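Local coordinates for HP0420 homologue (Helicobacter felis, PDB 3LW3), which is of unknown function but adopts a hotdog fold, which in related proteins often serves thioesterases and dehydratases acting on acyl-CoA or acyl-ACP, at residues 16-30 against 63-77. Sequence-based numbering, arbitrary orientation.
Sequences LLVCTRLDQNLCAEL and AASFAALCALNKKNS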
loop_
_atom_site.group_PDB
_atom_site.type_symbol
_atom_site.label_atom_id
_atom_site.label_comp_id
_atom_site.label_asym_id
_atom_site.label_seq_id
_atom_site.Cartn_x
_atom_site.Cartn_y
_atom_site.Cartn_z
ATOM N N LEU B 16 2.588 -18.622 -9.474
ATOM C CA LEU B 16 1.972 -17.382 -8.982
ATOM C C LEU B 16 1.282 -16.683 -10.158
ATOM O O LEU B 16 1.933 -16.330 -11.160
ATOM C CB LEU B 16 3.025 -16.499 -8.349
ATOM C CG LEU B 16 2.443 -15.235 -7.741
ATOM C CD1 LEU B 16 1.715 -15.624 -6.490
ATOM C CD2 LEU B 16 3.566 -14.264 -7.456
ATOM N N LEU B 17 -0.032 -16.521 -10.049
ATOM C CA LEU B 17 -0.870 -15.969 -11.109
ATOM C C LEU B 17 -1.110 -14.475 -11.007
ATOM O O LEU B 17 -1.524 -13.848 -11.987
ATOM C CB LEU B 17 -2.235 -16.673 -11.103
ATOM C CG LEU B 17 -2.223 -18.208 -11.207
ATOM C CD1 LEU B 17 -3.622 -18.707 -11.568
ATOM C CD2 LEU B 17 -1.176 -18.652 -12.209
ATOM N N VAL B 18 -0.885 -13.896 -9.827
ATOM C CA VAL B 18 -1.243 -12.507 -9.577
ATOM C C VAL B 18 -0.017 -11.580 -9.641
ATOM O O VAL B 18 1.108 -11.995 -9.414
ATOM C CB VAL B 18 -2.008 -12.411 -8.218
ATOM C CG1 VAL B 18 -1.052 -12.679 -7.077
ATOM C CG2 VAL B 18 -2.777 -11.095 -8.096
ATOM N N CYS B 19 -0.254 -10.309 -9.948
ATOM C CA CYS B 19 0.802 -9.301 -10.016
ATOM C C CYS B 19 2.017 -9.732 -10.834
ATOM O O CYS B 19 3.157 -9.646 -10.398
ATOM C CB CYS B 19 1.211 -8.816 -8.624
ATOM S SG CYS B 19 -0.089 -7.725 -7.838
ATOM N N THR B 20 1.755 -10.153 -12.058
ATOM C CA THR B 20 2.853 -10.592 -12.887
ATOM C C THR B 20 3.905 -9.512 -13.180
ATOM O O THR B 20 5.041 -9.862 -13.493
ATOM C CB THR B 20 2.383 -11.275 -14.185
ATOM O OG1 THR B 20 1.704 -10.344 -15.038
ATOM C CG2 THR B 20 1.473 -12.467 -13.836
ATOM N N ARG B 21 3.558 -8.234 -13.083
ATOM C CA ARG B 21 4.520 -7.189 -13.416
ATOM C C ARG B 21 5.248 -6.650 -12.172
ATOM O O ARG B 21 6.146 -5.840 -12.308
ATOM C CB ARG B 21 3.866 -6.024 -14.162
ATOM C CG ARG B 21 3.041 -6.372 -15.395
ATOM C CD ARG B 21 3.893 -6.473 -16.666
ATOM N NE ARG B 21 4.887 -5.396 -16.805
ATOM C CZ ARG B 21 4.714 -4.270 -17.509
ATOM N NH1 ARG B 21 3.565 -4.029 -18.153
ATOM N NH2 ARG B 21 5.694 -3.370 -17.563
ATOM N N LEU B 22 4.897 -7.115 -10.979
ATOM C CA LEU B 22 5.466 -6.560 -9.751
ATOM C C LEU B 22 6.947 -6.901 -9.525
ATOM O O LEU B 22 7.360 -8.083 -9.509
ATOM C CB LEU B 22 4.639 -6.982 -8.528
ATOM C CG LEU B 22 4.876 -6.185 -7.228
ATOM C CD1 LEU B 22 5.139 -4.681 -7.418
ATOM C CD2 LEU B 22 3.695 -6.323 -6.312
ATOM N N ASP B 23 7.752 -5.860 -9.364
ATOM C CA ASP B 23 9.174 -6.042 -9.010
ATOM C C ASP B 23 9.284 -6.239 -7.505
ATOM O O ASP B 23 9.098 -5.287 -6.728
ATOM C CB ASP B 23 9.972 -4.832 -9.467
ATOM C CG ASP B 23 11.445 -4.950 -9.191
ATOM O OD1 ASP B 23 11.882 -5.981 -8.613
ATOM O OD2 ASP B 23 12.172 -3.978 -9.562
ATOM N N GLN B 24 9.563 -7.480 -7.093
ATOM C CA GLN B 24 9.679 -7.770 -5.675
ATOM C C GLN B 24 10.679 -6.886 -4.928
ATOM O O GLN B 24 10.520 -6.669 -3.706
ATOM C CB GLN B 24 9.965 -9.236 -5.397
ATOM C CG GLN B 24 8.731 -10.107 -5.648
ATOM C CD GLN B 24 8.963 -11.594 -5.420
ATOM O OE1 GLN B 24 9.743 -11.997 -4.550
ATOM N NE2 GLN B 24 8.267 -12.423 -6.201
ATOM N N ASN B 25 11.704 -6.391 -5.649
ATOM C CA ASN B 25 12.694 -5.480 -5.070
ATOM C C ASN B 25 12.060 -4.184 -4.546
ATOM O O ASN B 25 12.635 -3.544 -3.666
ATOM C CB ASN B 25 13.792 -5.141 -6.085
ATOM C CG ASN B 25 14.771 -6.290 -6.280
ATOM O OD1 ASN B 25 14.831 -7.217 -5.458
ATOM N ND2 ASN B 25 15.558 -6.245 -7.367
ATOM N N LEU B 26 10.876 -3.818 -5.063
ATOM C CA LEU B 26 10.197 -2.584 -4.653
ATOM C C LEU B 26 9.070 -2.894 -3.661
ATOM O O LEU B 26 8.380 -1.970 -3.166
ATOM C CB LEU B 26 9.611 -1.809 -5.846
ATOM C CG LEU B 26 10.326 -1.746 -7.218
ATOM C CD1 LEU B 26 9.783 -0.657 -8.154
ATOM C CD2 LEU B 26 11.785 -1.632 -7.133
ATOM N N CYS B 27 8.875 -4.174 -3.328
ATOM C CA CYS B 27 7.700 -4.523 -2.495
ATOM C C CYS B 27 8.069 -5.387 -1.288
ATOM O O CYS B 27 8.161 -4.901 -0.150
ATOM C CB CYS B 27 6.653 -5.221 -3.353
ATOM S SG CYS B 27 5.141 -5.621 -2.457
ATOM N N ALA B 28 8.316 -6.665 -1.556
ATOM C CA ALA B 28 8.617 -7.679 -0.548
ATOM C C ALA B 28 8.990 -8.952 -1.307
ATOM O O ALA B 28 8.586 -9.170 -2.446
ATOM C CB ALA B 28 7.403 -7.952 0.365
ATOM N N GLU B 29 9.777 -9.784 -0.657
ATOM C CA GLU B 29 10.153 -11.094 -1.215
ATOM C C GLU B 29 9.071 -12.143 -0.910
ATOM O O GLU B 29 8.654 -12.295 0.260
ATOM C CB GLU B 29 11.502 -11.564 -0.661
ATOM C CG GLU B 29 11.883 -12.929 -1.177
ATOM C CD GLU B 29 13.122 -13.494 -0.486
ATOM O OE1 GLU B 29 13.470 -13.045 0.633
ATOM O OE2 GLU B 29 13.752 -14.414 -1.050
ATOM N N LEU B 30 8.646 -12.874 -1.937
ATOM C CA LEU B 30 7.661 -13.915 -1.734
ATOM C C LEU B 30 8.361 -15.089 -1.091
ATOM O O LEU B 30 9.378 -15.547 -1.610
ATOM C CB LEU B 30 7.108 -14.374 -3.073
ATOM C CG LEU B 30 6.066 -15.491 -3.037
ATOM C CD1 LEU B 30 4.824 -15.147 -2.194
ATOM C CD2 LEU B 30 5.724 -15.821 -4.469
ATOM N N ALA B 63 3.528 -4.132 0.963
ATOM C CA ALA B 63 3.944 -5.517 1.247
ATOM C C ALA B 63 2.722 -6.376 1.685
ATOM O O ALA B 63 2.528 -7.504 1.199
ATOM C CB ALA B 63 5.017 -5.521 2.316
ATOM N N ALA B 64 1.893 -5.814 2.577
ATOM C CA ALA B 64 0.704 -6.507 3.090
ATOM C C ALA B 64 -0.239 -6.818 1.927
ATOM O O ALA B 64 -0.790 -7.929 1.807
ATOM C CB ALA B 64 0.014 -5.655 4.110
ATOM N N SER B 65 -0.395 -5.847 1.038
ATOM C CA SER B 65 -1.257 -5.962 -0.158
ATOM C C SER B 65 -0.840 -7.132 -1.070
ATOM O O SER B 65 -1.664 -7.945 -1.496
ATOM C CB SER B 65 -1.257 -4.634 -0.962
ATOM O OG SER B 65 -1.879 -3.579 -0.244
ATOM N N PHE B 66 0.452 -7.207 -1.350
ATOM C CA PHE B 66 1.011 -8.284 -2.117
ATOM C C PHE B 66 0.749 -9.611 -1.433
ATOM O O PHE B 66 0.262 -10.539 -2.095
ATOM C CB PHE B 66 2.491 -8.029 -2.335
ATOM C CG PHE B 66 3.196 -9.083 -3.134
ATOM C CD1 PHE B 66 2.636 -9.636 -4.289
ATOM C CD2 PHE B 66 4.483 -9.455 -2.779
ATOM C CE1 PHE B 66 3.328 -10.599 -5.029
ATOM C CE2 PHE B 66 5.197 -10.379 -3.507
ATOM C CZ PHE B 66 4.608 -10.993 -4.631
ATOM N N ALA B 67 1.043 -9.737 -0.131
ATOM C CA ALA B 67 0.709 -11.000 0.611
ATOM C C ALA B 67 -0.782 -11.391 0.404
ATOM O O ALA B 67 -1.110 -12.555 0.091
ATOM C CB ALA B 67 0.954 -10.892 2.118
ATOM N N ALA B 68 -1.656 -10.404 0.619
ATOM C CA ALA B 68 -3.115 -10.605 0.492
ATOM C C ALA B 68 -3.461 -11.168 -0.904
ATOM O O ALA B 68 -4.144 -12.175 -1.015
ATOM C CB ALA B 68 -3.841 -9.303 0.752
ATOM N N LEU B 69 -2.967 -10.535 -1.969
ATOM C CA LEU B 69 -3.225 -11.005 -3.349
ATOM C C LEU B 69 -2.687 -12.429 -3.550
ATOM O O LEU B 69 -3.349 -13.250 -4.164
ATOM C CB LEU B 69 -2.664 -10.018 -4.370
ATOM C CG LEU B 69 -3.501 -8.736 -4.460
ATOM C CD1 LEU B 69 -2.797 -7.499 -5.145
ATOM C CD2 LEU B 69 -4.800 -9.081 -5.199
ATOM N N CYS B 70 -1.499 -12.727 -3.023
ATOM C CA CYS B 70 -0.924 -14.061 -3.167
ATOM C C CYS B 70 -1.703 -15.178 -2.443
ATOM O O CYS B 70 -1.713 -16.337 -2.893
ATOM C CB CYS B 70 0.528 -14.066 -2.706
ATOM S SG CYS B 70 1.636 -13.121 -3.732
ATOM N N ALA B 71 -2.369 -14.851 -1.354
ATOM C CA ALA B 71 -3.151 -15.838 -0.618
ATOM C C ALA B 71 -4.318 -16.375 -1.456
ATOM O O ALA B 71 -4.664 -17.556 -1.343
ATOM C CB ALA B 71 -3.719 -15.204 0.703
ATOM N N LEU B 72 -4.930 -15.487 -2.232
ATOM C CA LEU B 72 -6.037 -15.870 -3.122
ATOM C C LEU B 72 -5.502 -16.373 -4.482
ATOM O O LEU B 72 -6.025 -17.345 -5.051
ATOM C CB LEU B 72 -6.987 -14.693 -3.331
ATOM C CG LEU B 72 -8.162 -14.966 -4.250
ATOM C CD1 LEU B 72 -8.947 -16.078 -3.620
ATOM C CD2 LEU B 72 -8.943 -13.693 -4.355
ATOM N N ASN B 73 -4.445 -15.729 -4.983
ATOM C CA ASN B 73 -3.729 -16.138 -6.187
ATOM C C ASN B 73 -4.636 -16.336 -7.415
ATOM O O ASN B 73 -4.561 -17.355 -8.075
ATOM C CB ASN B 73 -2.893 -17.409 -5.935
ATOM C CG ASN B 73 -1.918 -17.711 -7.068
ATOM O OD1 ASN B 73 -1.595 -18.877 -7.313
ATOM N ND2 ASN B 73 -1.489 -16.691 -7.792
ATOM N N LYS B 74 -5.484 -15.360 -7.695
ATOM C CA LYS B 74 -6.349 -15.383 -8.870
ATOM C C LYS B 74 -5.960 -14.322 -9.903
ATOM O O LYS B 74 -5.749 -13.137 -9.571
ATOM C CB LYS B 74 -7.805 -15.170 -8.477
ATOM C CG LYS B 74 -8.322 -16.185 -7.503
ATOM C CD LYS B 74 -9.257 -17.185 -8.203
ATOM C CE LYS B 74 -9.141 -18.609 -7.625
ATOM N NZ LYS B 74 -10.119 -18.873 -6.540
ATOM N N LYS B 75 -5.926 -14.763 -11.164
ATOM C CA LYS B 75 -5.576 -13.940 -12.322
ATOM C C LYS B 75 -6.198 -12.524 -12.282
ATOM O O LYS B 75 -5.509 -11.495 -12.042
ATOM C CB LYS B 75 -6.030 -14.711 -13.585
ATOM C CG LYS B 75 -5.581 -14.145 -14.959
ATOM C CD LYS B 75 -6.067 -15.046 -16.140
ATOM C CE LYS B 75 -6.179 -14.257 -17.473
ATOM N NZ LYS B 75 -6.337 -15.126 -18.693
ATOM N N ASN B 76 -7.493 -12.460 -12.504
ATOM C CA ASN B 76 -8.132 -11.165 -12.677
ATOM C C ASN B 76 -8.672 -10.615 -11.360
ATOM O O ASN B 76 -9.858 -10.441 -11.204
ATOM C CB ASN B 76 -9.247 -11.295 -13.717
ATOM C CG ASN B 76 -8.730 -11.794 -15.074
ATOM O OD1 ASN B 76 -7.720 -11.289 -15.581
ATOM N ND2 ASN B 76 -9.416 -12.800 -15.664
ATOM N N SER B 77 -7.780 -10.299 -10.429
ATOM C CA SER B 77 -8.204 -9.817 -9.113
ATOM C C SER B 77 -7.642 -8.428 -8.804
ATOM O O SER B 77 -6.535 -8.077 -9.258
ATOM C CB SER B 77 -7.809 -10.814 -8.018
ATOM O OG SER B 77 -6.391 -10.952 -7.877
#
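F66 reaches from the helix toward 16-30, which gathers round its ring. Its CG is anti to the backbone N (chi1 -180°), which carries the ring off the helix. L22 lies over one face, with CD2 4.0 Å from F66 CD1. L16 CD2 comes to the ring edge, near its plane. C27 SG packs against F66 CB at 3.6 Å and makes an oblique sulfur-aromatic contact, 4.8 Å from the ring centroid. The Q24 side chain runs at about a right angle to that of F66, and its CG touches F66 CE2 obliquely. Q24 OE1 accepts a nearly straight hydrogen bond from L30 N (3.0 Å, 169°), donated from above the carbonyl plane. Q24 NE2 hydrogen-bonds E13 OE2. The helix is the central one of a hotdog fold: A64, A67 and A68 face the curved antiparallel sheet, while 16-30 covers another side. Further along, L16 CD1 meets C70 SG at 3.7 Å. V18 CG1 sits near L69 O toward the end of the helix, and CG2, anti to the backbone N, lies against L69 CB and 3.6 Å from S77 OG beyond it. C19 SG touches L69 CD1 at 3.8 Å and forms a disulfide with C50 of the second subunit.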